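Local coordinates for biphenyl-2,3-diol 1,2-dioxygenase III-related protein (Vibrio cholerae, PDB 3EY8) that binds calcium and belongs to the glyoxalase/dioxygenase (vicinal oxygen chelate) superfamily, although its own reaction and substrate are not established, at residues Pro22-Thr25 with Lys26-Lys30; Leu55-Leu58 with Gly59-Phe62. The protein carries 9 engineered substitutions. All coordinates share one frame; numbering follows the deposited sequence.

Contact 1 (Pro22-Thr25 with Lys26-Lys30); sequences PTTT and KFYEK. Engineered in segment 26-30: K26 (natural residue Asn).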
# COMPACT_ATOMS: atom_id res chain seq x y z
N PRO B 22 12.20 7.72 13.91
CA PRO B 22 11.89 9.11 14.29
C PRO B 22 11.90 10.10 13.13
O PRO B 22 11.03 10.98 13.06
CB PRO B 22 13.00 9.45 15.30
CG PRO B 22 13.37 8.13 15.88
CD PRO B 22 13.30 7.17 14.72
N THR B 23 12.87 9.97 12.23
CA THR B 23 12.95 10.83 11.05
C THR B 23 11.69 10.68 10.21
O THR B 23 11.07 11.66 9.77
CB THR B 23 14.19 10.49 10.22
OG1 THR B 23 15.37 10.79 10.99
CG2 THR B 23 14.21 11.28 8.92
N THR B 24 11.29 9.43 10.02
CA THR B 24 10.09 9.12 9.25
C THR B 24 8.80 9.65 9.91
O THR B 24 7.97 10.26 9.24
CB THR B 24 9.99 7.62 9.01
OG1 THR B 24 11.11 7.21 8.21
CG2 THR B 24 8.69 7.27 8.29
N THR B 25 8.63 9.43 11.21
CA THR B 25 7.41 9.89 11.86
C THR B 25 7.32 11.42 11.84
O THR B 25 6.26 11.99 11.55
CB THR B 25 7.23 9.31 13.28
OG1 THR B 25 8.35 9.65 14.08
CG2 THR B 25 7.11 7.78 13.21
N LYS B 26 8.44 12.10 12.12
CA LYS B 26 8.46 13.56 12.05
C LYS B 26 8.02 14.04 10.67
O LYS B 26 7.22 14.96 10.55
CB LYS B 26 9.85 14.11 12.37
CG LYS B 26 10.25 14.01 13.83
CD LYS B 26 11.57 14.74 14.07
CE LYS B 26 12.07 14.57 15.49
NZ LYS B 26 12.60 13.21 15.76
N PHE B 27 8.55 13.40 9.63
CA PHE B 27 8.22 13.77 8.26
C PHE B 27 6.73 13.60 7.95
O PHE B 27 6.07 14.53 7.49
CB PHE B 27 9.06 12.96 7.28
CG PHE B 27 8.80 13.30 5.84
CD1 PHE B 27 7.80 12.65 5.13
CD2 PHE B 27 9.55 14.28 5.19
CE1 PHE B 27 7.56 12.96 3.79
CE2 PHE B 27 9.31 14.59 3.87
CZ PHE B 27 8.32 13.92 3.17
N TYR B 28 6.20 12.41 8.18
CA TYR B 28 4.80 12.14 7.84
C TYR B 28 3.82 12.97 8.67
O TYR B 28 2.75 13.34 8.18
CB TYR B 28 4.49 10.65 7.90
CG TYR B 28 4.98 9.92 6.67
CD1 TYR B 28 6.26 9.40 6.61
CD2 TYR B 28 4.16 9.79 5.56
CE1 TYR B 28 6.72 8.74 5.47
CE2 TYR B 28 4.61 9.15 4.41
CZ TYR B 28 5.88 8.63 4.38
OH TYR B 28 6.32 7.99 3.25
N GLU B 29 4.18 13.27 9.91
CA GLU B 29 3.34 14.15 10.73
C GLU B 29 3.36 15.58 10.19
O GLU B 29 2.31 16.19 9.99
CB GLU B 29 3.75 14.11 12.21
CG GLU B 29 3.35 12.81 12.91
CD GLU B 29 3.20 12.95 14.42
OE1 GLU B 29 4.01 13.66 15.05
OE2 GLU B 29 2.26 12.35 14.97
N LYS B 30 4.55 16.10 9.93
CA LYS B 30 4.71 17.49 9.52
C LYS B 30 4.25 17.73 8.09
O LYS B 30 3.64 18.76 7.78
CB LYS B 30 6.17 17.93 9.70
CG LYS B 30 6.49 19.28 9.08
CD LYS B 30 7.90 19.73 9.44
CE LYS B 30 8.22 21.07 8.80
NZ LYS B 30 9.36 21.75 9.47
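T24 and Y28, one turn apart on helix 21-32, form the close-packed side of this contact. Their side chains run alongside each other in the same direction, and the methyl CG2 of T24 lies 3.6 Å from CD1 of the Y28 ring. That methyl stands anti to its own backbone N (chi1 -63° for OG1), which turns it along the helix to the ring and leaves OG1 on the N-terminal side, bonded to the carbonyl of D20. The carbonyl O of T24 meets the ring at its edge, in the ring plane, 3.3 Å from CD1, and also accepts the backbone N-H of Y28 at 3.0 Å in an almost straight bond (174°). CD1 of F27 lies over one face of the same ring, toward its rim. The phenol is buried against L16 and L46 of the sheet, and its OH is hydrogen-bonded to D119.

The opposite character is found around P22 and K26, both exposed. K26 is an engineered residue, asparagine in the natural protein. Its aliphatic part starts beside the carbonyl O of P22, with CG 3.2 Å away, and a bend at the last torsion (chi4 73°) folds the ammonium group back until NZ is 3.8 Å from CB of P22, a loose van der Waals approach. E29 also sits on the exposed side, its CG 3.3 Å from the O of T25 and its OE2 bonded to the backbone N of A36.

Four i to i+4 bonds, among them E29 N to T25 O at 2.9 Å, run along the helix between the segments. The buried side therefore pairs a methyl with an aromatic ring and directs the hydroxyls of T24 and Y28 to D20 and D119 beyond the contact, whereas the engineered lysine lays its chain beside a carbonyl that is already bonded and brings its ammonium group near the proline ring at the surface.

Contact 2 (Leu55-Leu58 with Gly59-Phe62); sequences LHQL and GHEF. Engineered in segment 59-62: H60 (natural residue Asn).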
# COMPACT_ATOMS: atom_id res chain seq x y z
N LEU B 55 5.58 0.91 10.65
CA LEU B 55 6.99 1.19 10.38
C LEU B 55 7.88 0.16 11.07
O LEU B 55 7.70 -0.12 12.25
CB LEU B 55 7.35 2.59 10.89
CG LEU B 55 6.58 3.75 10.25
CD1 LEU B 55 6.97 5.08 10.89
CD2 LEU B 55 6.81 3.77 8.74
N HIS B 56 8.83 -0.40 10.31
CA HIS B 56 9.92 -1.21 10.87
C HIS B 56 11.22 -0.45 10.64
O HIS B 56 11.44 0.10 9.57
CB HIS B 56 10.04 -2.55 10.16
CG HIS B 56 8.87 -3.46 10.34
ND1 HIS B 56 8.87 -4.77 9.89
CD2 HIS B 56 7.67 -3.27 10.93
CE1 HIS B 56 7.71 -5.33 10.18
NE2 HIS B 56 6.96 -4.44 10.81
N GLN B 57 12.09 -0.43 11.64
CA GLN B 57 13.40 0.15 11.40
C GLN B 57 14.32 -0.90 10.80
O GLN B 57 14.36 -2.04 11.26
CB GLN B 57 14.00 0.74 12.67
CG GLN B 57 15.34 1.42 12.41
CD GLN B 57 15.68 2.46 13.45
OE1 GLN B 57 14.88 3.35 13.76
NE2 GLN B 57 16.89 2.37 14.00
N LEU B 58 15.05 -0.51 9.76
CA LEU B 58 16.01 -1.41 9.13
C LEU B 58 16.94 -1.97 10.21
O LEU B 58 17.52 -1.21 11.00
CB LEU B 58 16.81 -0.65 8.07
CG LEU B 58 17.75 -1.49 7.20
CD1 LEU B 58 16.98 -2.49 6.36
CD2 LEU B 58 18.56 -0.56 6.31
N GLY B 59 17.05 -3.29 10.27
CA GLY B 59 17.88 -3.95 11.26
C GLY B 59 17.10 -4.38 12.49
O GLY B 59 17.65 -5.02 13.39
N HIS B 60 15.82 -4.01 12.53
CA HIS B 60 14.94 -4.36 13.64
C HIS B 60 13.57 -4.70 13.10
O HIS B 60 12.55 -4.26 13.62
CB HIS B 60 14.88 -3.21 14.65
CG HIS B 60 16.23 -2.75 15.10
ND1 HIS B 60 16.87 -3.29 16.19
CD2 HIS B 60 17.07 -1.83 14.57
CE1 HIS B 60 18.05 -2.70 16.33
NE2 HIS B 60 18.20 -1.82 15.36
N GLU B 61 13.56 -5.53 12.06
CA GLU B 61 12.35 -5.87 11.34
C GLU B 61 11.60 -6.95 12.08
O GLU B 61 12.18 -7.69 12.87
CB GLU B 61 12.73 -6.32 9.93
CG GLU B 61 13.46 -5.23 9.17
CD GLU B 61 14.69 -5.72 8.44
OE1 GLU B 61 14.60 -6.76 7.75
OE2 GLU B 61 15.75 -5.07 8.53
N PHE B 62 10.29 -7.04 11.85
CA PHE B 62 9.47 -8.05 12.50
C PHE B 62 8.97 -9.08 11.49
O PHE B 62 8.64 -8.75 10.36
CB PHE B 62 8.31 -7.41 13.24
CG PHE B 62 8.72 -6.28 14.15
CD1 PHE B 62 8.39 -4.97 13.84
CD2 PHE B 62 9.47 -6.53 15.29
CE1 PHE B 62 8.78 -3.93 14.67
CE2 PHE B 62 9.86 -5.49 16.12
CZ PHE B 62 9.51 -4.20 15.80
O HOH W 1 11.53 -1.62 14.12
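Q57 and H60 close a type II beta turn where strand 51-57 leaves its sheet in the glyoxalase-type fold. H60 is an engineered residue, asparagine in the natural protein, and it closes the turn through its backbone: its N donates to Q57 O at 2.8 Å, noticeably bent at 146°. A water completes the link, accepting from Q57 N and donating to H60 O at 2.9 Å. G59 takes the third position of the turn with a positive phi, the conformation a type II turn needs there and one that suits glycine.

One side-chain bond reaches back to the turn. E61 bends at its second torsion (chi2 135°), which swings the carboxylate back over the turn, and OE2 takes the N-H of G59 at 2.8 Å in a nearly straight line, on its anti side and slightly out of the carboxylate plane. The other oxygen, OE1, forms a salt bridge with K65, so the carboxylate is gripped at both oxygens. L58 supplies the nonpolar neighbour: it runs beside E61, and its CD1 touches OE2 at 3.6 Å.

The aromatic pair joins the strand to the loop beyond the turn. H56, whose CB points toward the loop, offers a ring face to the edge of F62 in a T-shaped stack, centroids 4.8 Å apart and planes at 80°. The F62 ring has H60 O above the centre of one of its faces, and it also makes a cation-pi contact with R43. H56 lies about 8 Å, side chain to side chain, from H13, a calcium ligand of this protein, although no calcium is bound to this chain. Within the stack, CD1 of F62 reaches the imidazole off-centre, 3.4 Å from both NE2 and CD2.

Overall arrangement
Contact 1 (22-25 with 26-30) is partly buried and lies wholly within helix 21-32, whereas contact 2 (55-58 with 59-62) is a surface turn at the end of strand 51-57. The helix packs on that strand, so the two meet: CG2 of T25 comes within 3.6 Å of CD1 of L55, and OE1 of Q57 is bonded to the backbone N of I21 at the helix start. Their chemistry follows their setting. Regular backbone bonds and methyl-aromatic packing dominate contact 1, while contact 2 relies on a bent turn bond, a bridging water, a carboxylate and a T-shaped ring pair. Their centres are about 16 Å apart.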